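Local coordinates for carbonic anhydrase (Neosartorya fumigata, PDB 6LAC), which probably catalyses the reversible hydration of carbon dioxide to hydrogencarbonate and a proton, as a zinc-dependent beta-class carbonic anhydrase, at residues R120-L125 against R132-L137; D112-T117 against V139-H144. The protein carries 1 engineered substitution. One frame throughout, in Å; residues are numbered along the deposited sequence.

Interaction 1 of 2, residues R120-L125 against R132-L137; sequences RTLDSL and RALVEL
L122 and L125 close a helical hairpin in the beta-carbonic anhydrase fold: the short helix 119-123 turns back through a tight connection onto the early turns of the long helix 127-148, laying 120-125 against 132-137. It illustrates how aliphatic side chains can join a short helix to a long one, since between these two segments they alone make the contact.

L122 works as a fork. Its CG stands anti to its own carbonyl carbon (chi1 -67°), and although its CB does not aim at the long helix, the branched end reaches it. CD1 meets CD1 of L134 at 4.1 Å, while CD2 touches both CD1 of L137 and CB of A133, 4.2 Å from the latter. The side chains of L122 and L137 run past one another in opposite directions and meet through CD2 of L122 and CD1 of L137, 4.1 Å apart. The small side chain of A133 is consistent with the approach of CA of L122 to CA of A133, 7.0 Å.

Polar bonds between these residues are local to 120-125: the carbonyl O of T121 accepts from both N and OG of S124, the hydroxyl at 2.7 Å. L125 O accepts from NH2 of R130, in the first turn of the long helix. The tightest apolar touch is CD1 of L125 on CB of A133, at 3.5 Å.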
loop_
_atom_site.group_PDB
_atom_site.type_symbol
_atom_site.label_atom_id
_atom_site.label_comp_id
_atom_site.label_asym_id
_atom_site.label_seq_id
_atom_site.Cartn_x
_atom_site.Cartn_y
_atom_site.Cartn_z
ATOM N N ARG A 120 -1.776 -30.482 -6.695
ATOM C CA ARG A 120 -0.805 -31.476 -7.231
ATOM C C ARG A 120 0.533 -30.794 -7.522
ATOM O O ARG A 120 1.567 -31.386 -7.227
ATOM C CB ARG A 120 -1.350 -32.154 -8.487
ATOM C CG ARG A 120 -2.584 -33.001 -8.225
ATOM C CD ARG A 120 -2.638 -34.163 -9.214
ATOM N NE ARG A 120 -3.710 -35.112 -8.905
ATOM C CZ ARG A 120 -4.987 -34.930 -9.223
ATOM N NH1 ARG A 120 -5.351 -33.841 -9.876
ATOM N NH2 ARG A 120 -5.887 -35.839 -8.895
ATOM N N THR A 121 0.518 -29.569 -8.059
ATOM C CA THR A 121 1.745 -28.757 -8.222
ATOM C C THR A 121 2.399 -28.577 -6.839
ATOM O O THR A 121 3.592 -28.883 -6.668
ATOM C CB THR A 121 1.467 -27.408 -8.893
ATOM O OG1 THR A 121 0.948 -27.597 -10.212
ATOM C CG2 THR A 121 2.714 -26.568 -9.000
ATOM N N LEU A 122 1.639 -28.082 -5.868
ATOM C CA LEU A 122 2.221 -27.735 -4.550
ATOM C C LEU A 122 2.746 -29.006 -3.873
ATOM O O LEU A 122 3.837 -28.952 -3.317
ATOM C CB LEU A 122 1.148 -27.052 -3.697
ATOM C CG LEU A 122 0.714 -25.683 -4.229
ATOM C CD1 LEU A 122 -0.455 -25.138 -3.437
ATOM C CD2 LEU A 122 1.862 -24.705 -4.214
ATOM N N ASP A 123 1.987 -30.101 -3.967
ATOM C CA ASP A 123 2.333 -31.394 -3.309
ATOM C C ASP A 123 3.643 -31.955 -3.881
ATOM O O ASP A 123 4.285 -32.745 -3.183
ATOM C CB ASP A 123 1.158 -32.369 -3.400
ATOM C CG ASP A 123 0.055 -32.080 -2.386
ATOM O OD1 ASP A 123 0.285 -31.236 -1.507
ATOM O OD2 ASP A 123 -1.041 -32.665 -2.499
ATOM N N SER A 124 4.052 -31.568 -5.096
ATOM C CA SER A 124 5.301 -32.034 -5.748
ATOM C C SER A 124 6.529 -31.306 -5.174
ATOM O O SER A 124 7.678 -31.658 -5.503
ATOM C CB SER A 124 5.222 -31.882 -7.248
ATOM O OG SER A 124 5.540 -30.551 -7.632
ATOM N N LEU A 125 6.313 -30.274 -4.352
ATOM C CA LEU A 125 7.419 -29.452 -3.804
ATOM C C LEU A 125 7.441 -29.600 -2.286
ATOM O O LEU A 125 6.453 -30.007 -1.762
ATOM C CB LEU A 125 7.113 -28.012 -4.211
ATOM C CG LEU A 125 7.015 -27.784 -5.716
ATOM C CD1 LEU A 125 6.495 -26.369 -5.983
ATOM C CD2 LEU A 125 8.370 -27.988 -6.361
ATOM N N ARG A 132 7.428 -20.684 -2.437
ATOM C CA ARG A 132 7.819 -19.877 -3.609
ATOM C C ARG A 132 6.814 -20.106 -4.731
ATOM O O ARG A 132 6.432 -19.156 -5.403
ATOM C CB ARG A 132 9.225 -20.265 -4.052
ATOM C CG ARG A 132 10.302 -19.787 -3.097
ATOM C CD ARG A 132 11.666 -20.250 -3.494
ATOM N NE ARG A 132 12.246 -19.448 -4.521
ATOM C CZ ARG A 132 12.981 -18.343 -4.317
ATOM N NH1 ARG A 132 13.193 -17.839 -3.107
ATOM N NH2 ARG A 132 13.485 -17.742 -5.349
ATOM N N ALA A 133 6.411 -21.338 -4.966
ATOM C CA ALA A 133 5.370 -21.627 -5.973
ATOM C C ALA A 133 4.071 -20.929 -5.609
ATOM O O ALA A 133 3.403 -20.405 -6.493
ATOM C CB ALA A 133 5.218 -23.127 -6.099
ATOM N N LEU A 134 3.653 -20.915 -4.350
ATOM C CA LEU A 134 2.407 -20.265 -3.967
ATOM C C LEU A 134 2.513 -18.772 -4.235
ATOM O O LEU A 134 1.556 -18.165 -4.759
ATOM C CB LEU A 134 2.158 -20.536 -2.492
ATOM C CG LEU A 134 0.752 -20.256 -2.031
ATOM C CD1 LEU A 134 -0.284 -21.135 -2.757
ATOM C CD2 LEU A 134 0.680 -20.496 -0.522
ATOM N N VAL A 135 3.659 -18.172 -3.982
ATOM C CA VAL A 135 3.837 -16.724 -4.320
ATOM C C VAL A 135 3.576 -16.520 -5.820
ATOM O O VAL A 135 2.913 -15.560 -6.221
ATOM C CB VAL A 135 5.222 -16.250 -3.893
ATOM C CG1 VAL A 135 5.613 -14.964 -4.544
ATOM C CG2 VAL A 135 5.309 -16.113 -2.381
ATOM N N GLU A 136 4.198 -17.344 -6.653
ATOM C CA GLU A 136 4.104 -17.198 -8.128
ATOM C C GLU A 136 2.669 -17.413 -8.571
ATOM O O GLU A 136 2.160 -16.660 -9.433
ATOM C CB GLU A 136 5.034 -18.211 -8.819
ATOM C CG GLU A 136 6.501 -17.978 -8.535
ATOM C CD GLU A 136 7.449 -19.119 -8.852
ATOM O OE1 GLU A 136 6.939 -20.148 -9.330
ATOM O OE2 GLU A 136 8.672 -18.969 -8.577
ATOM N N LEU A 137 2.038 -18.460 -8.077
ATOM C CA LEU A 137 0.666 -18.789 -8.466
ATOM C C LEU A 137 -0.250 -17.646 -8.076
ATOM O O LEU A 137 -1.231 -17.362 -8.776
ATOM C CB LEU A 137 0.216 -20.127 -7.877
ATOM C CG LEU A 137 0.904 -21.359 -8.491
ATOM C CD1 LEU A 137 0.766 -22.534 -7.563
ATOM C CD2 LEU A 137 0.300 -21.689 -9.848
#

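Interaction 2 of 2, residues D112-T117 against V139-H144; sequences DTLRST and VLEQVH
Two helices of the beta-carbonic anhydrase fold, 107-117 and 127-148, meet here through a small patch in which L114 reaches across to E141. The example teaches that a charged residue can serve packing with its stem and polar bonding with its tip. CD2 of L114 presses on CG of E141 at 3.4 Å and lies 3.9 Å from its CB, and the two side chains pass with their ends pointing opposite ways. The glutamate is bent at its second torsion (chi2 -88°), which folds the chain and leaves its methylene flank to the leucine methyl. The carboxylate has its own partner: OE2 is hydrogen-bonded to NE2 of H118, just beyond the C-terminal end of helix 107-117, so the interface is joined by both packing and a polar link.

T117 adds a looser touch, its CG2 4.3 Å from OE2 of E141. Within helix 107-117, NH2 of R115 makes a salt bridge of 3.3 Å to OD1 of D112; the oxygen lies in the guanidinium plane but is met from above the carboxylate plane, 37° out of it. T117 N and OG1 come to the carbonyl O of T113 from opposite faces of its plane, with OG1 at 2.7 Å.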
loop_
_atom_site.group_PDB
_atom_site.type_symbol
_atom_site.label_atom_id
_atom_site.label_comp_id
_atom_site.label_asym_id
_atom_site.label_seq_id
_atom_site.Cartn_x
_atom_site.Cartn_y
_atom_site.Cartn_z
ATOM N N ASP A 112 -6.956 -20.288 0.015
ATOM C CA ASP A 112 -7.521 -21.655 0.109
ATOM C C ASP A 112 -7.744 -22.146 -1.318
ATOM O O ASP A 112 -7.392 -23.320 -1.630
ATOM C CB ASP A 112 -8.740 -21.690 1.039
ATOM C CG ASP A 112 -8.399 -21.664 2.527
ATOM O OD1 ASP A 112 -7.220 -21.930 2.894
ATOM O OD2 ASP A 112 -9.301 -21.360 3.310
ATOM N N THR A 113 -8.396 -21.350 -2.158
ATOM C CA THR A 113 -8.626 -21.728 -3.552
ATOM C C THR A 113 -7.322 -21.962 -4.324
ATOM O O THR A 113 -7.276 -22.890 -5.119
ATOM C CB THR A 113 -9.500 -20.697 -4.241
ATOM O OG1 THR A 113 -10.792 -20.894 -3.683
ATOM C CG2 THR A 113 -9.531 -20.867 -5.737
ATOM N N LEU A 114 -6.273 -21.143 -4.154
ATOM C CA LEU A 114 -4.980 -21.437 -4.807
ATOM C C LEU A 114 -4.522 -22.822 -4.403
ATOM O O LEU A 114 -4.038 -23.563 -5.234
ATOM C CB LEU A 114 -3.887 -20.454 -4.399
ATOM C CG LEU A 114 -3.897 -19.120 -5.094
ATOM C CD1 LEU A 114 -2.785 -18.277 -4.471
ATOM C CD2 LEU A 114 -3.714 -19.290 -6.595
ATOM N N ARG A 115 -4.507 -23.068 -3.093
ATOM C CA ARG A 115 -3.946 -24.322 -2.561
ATOM C C ARG A 115 -4.736 -25.504 -3.119
ATOM O O ARG A 115 -4.118 -26.525 -3.378
ATOM C CB ARG A 115 -3.914 -24.291 -1.033
ATOM C CG ARG A 115 -2.883 -23.308 -0.484
ATOM C CD ARG A 115 -2.502 -23.402 0.987
ATOM N NE ARG A 115 -3.409 -22.539 1.686
ATOM C CZ ARG A 115 -3.178 -21.380 2.317
ATOM N NH1 ARG A 115 -1.933 -20.922 2.451
ATOM N NH2 ARG A 115 -4.183 -20.673 2.832
ATOM N N SER A 116 -6.069 -25.416 -3.206
ATOM C CA SER A 116 -6.897 -26.552 -3.700
ATOM C C SER A 116 -6.757 -26.677 -5.219
ATOM O O SER A 116 -6.548 -27.791 -5.714
ATOM C CB SER A 116 -8.325 -26.429 -3.251
ATOM O OG SER A 116 -8.932 -25.236 -3.711
ATOM N N THR A 117 -6.840 -25.570 -5.962
ATOM C CA THR A 117 -6.731 -25.575 -7.442
ATOM C C THR A 117 -5.374 -26.183 -7.828
ATOM O O THR A 117 -5.318 -27.004 -8.775
ATOM C CB THR A 117 -6.938 -24.166 -8.005
ATOM O OG1 THR A 117 -8.214 -23.718 -7.552
ATOM C CG2 THR A 117 -6.802 -24.095 -9.510
ATOM N N VAL A 139 0.463 -14.465 -7.843
ATOM C CA VAL A 139 0.653 -13.373 -8.850
ATOM C C VAL A 139 -0.110 -13.719 -10.123
ATOM O O VAL A 139 -0.896 -12.879 -10.594
ATOM C CB VAL A 139 2.124 -13.110 -9.157
ATOM C CG1 VAL A 139 2.245 -12.087 -10.275
ATOM C CG2 VAL A 139 2.877 -12.603 -7.920
ATOM N N LEU A 140 0.017 -14.941 -10.612
ATOM C CA LEU A 140 -0.658 -15.301 -11.887
ATOM C C LEU A 140 -2.147 -15.168 -11.713
ATOM O O LEU A 140 -2.812 -14.619 -12.612
ATOM C CB LEU A 140 -0.263 -16.713 -12.251
ATOM C CG LEU A 140 1.145 -16.902 -12.793
ATOM C CD1 LEU A 140 1.446 -18.395 -12.894
ATOM C CD2 LEU A 140 1.333 -16.211 -14.134
ATOM N N GLU A 141 -2.703 -15.672 -10.614
ATOM C CA GLU A 141 -4.174 -15.631 -10.444
ATOM C C GLU A 141 -4.615 -14.205 -10.193
ATOM O O GLU A 141 -5.688 -13.812 -10.694
ATOM C CB GLU A 141 -4.583 -16.619 -9.353
ATOM C CG GLU A 141 -4.267 -18.050 -9.762
ATOM C CD GLU A 141 -5.301 -18.825 -10.557
ATOM O OE1 GLU A 141 -6.004 -18.203 -11.408
ATOM O OE2 GLU A 141 -5.412 -20.066 -10.314
ATOM N N GLN A 142 -3.853 -13.375 -9.505
ATOM C CA GLN A 142 -4.275 -11.968 -9.352
ATOM C C GLN A 142 -4.259 -11.233 -10.700
ATOM O O GLN A 142 -5.128 -10.425 -10.938
ATOM C CB GLN A 142 -3.377 -11.247 -8.352
ATOM C CG GLN A 142 -3.539 -11.754 -6.919
ATOM C CD GLN A 142 -4.926 -11.551 -6.399
ATOM O OE1 GLN A 142 -5.502 -10.497 -6.545
ATOM N NE2 GLN A 142 -5.495 -12.557 -5.746
ATOM N N VAL A 143 -3.259 -11.475 -11.522
ATOM C CA VAL A 143 -3.255 -10.850 -12.872
ATOM C C VAL A 143 -4.496 -11.273 -13.683
ATOM O O VAL A 143 -5.189 -10.395 -14.209
ATOM C CB VAL A 143 -1.950 -11.211 -13.576
ATOM C CG1 VAL A 143 -2.044 -10.834 -15.065
ATOM C CG2 VAL A 143 -0.774 -10.553 -12.891
ATOM N N HIS A 144 -4.781 -12.567 -13.663
ATOM C CA HIS A 144 -5.913 -13.074 -14.477
ATOM C C HIS A 144 -7.212 -12.503 -13.927
ATOM O O HIS A 144 -8.070 -12.001 -14.673
ATOM C CB HIS A 144 -5.923 -14.592 -14.458
ATOM C CG HIS A 144 -7.159 -15.166 -15.060
ATOM N ND1 HIS A 144 -7.358 -15.131 -16.428
ATOM C CD2 HIS A 144 -8.277 -15.676 -14.502
ATOM C CE1 HIS A 144 -8.549 -15.643 -16.709
ATOM N NE2 HIS A 144 -9.136 -15.994 -15.540
#

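Helix 127-148 serves both contacts, receiving helix 119-123 in interaction 1 and helix 107-117 in interaction 2, whose centres are 10 Å apart. The partner helices follow each other in the chain, and the two patches touch. CD1 of L122 packs on CA of R115 at 3.7 Å, and CD1 of L134 lies 4.0 Å from CB of L114, so L134 touches both partners. The zinc ion, held by C34, D36, H89 and C92, lies about 11 Å from the side chain of L134 and about 12 Å from that of L114. None of the segments supplies a zinc ligand, but the side chain of V135, in interaction 1, touches C92.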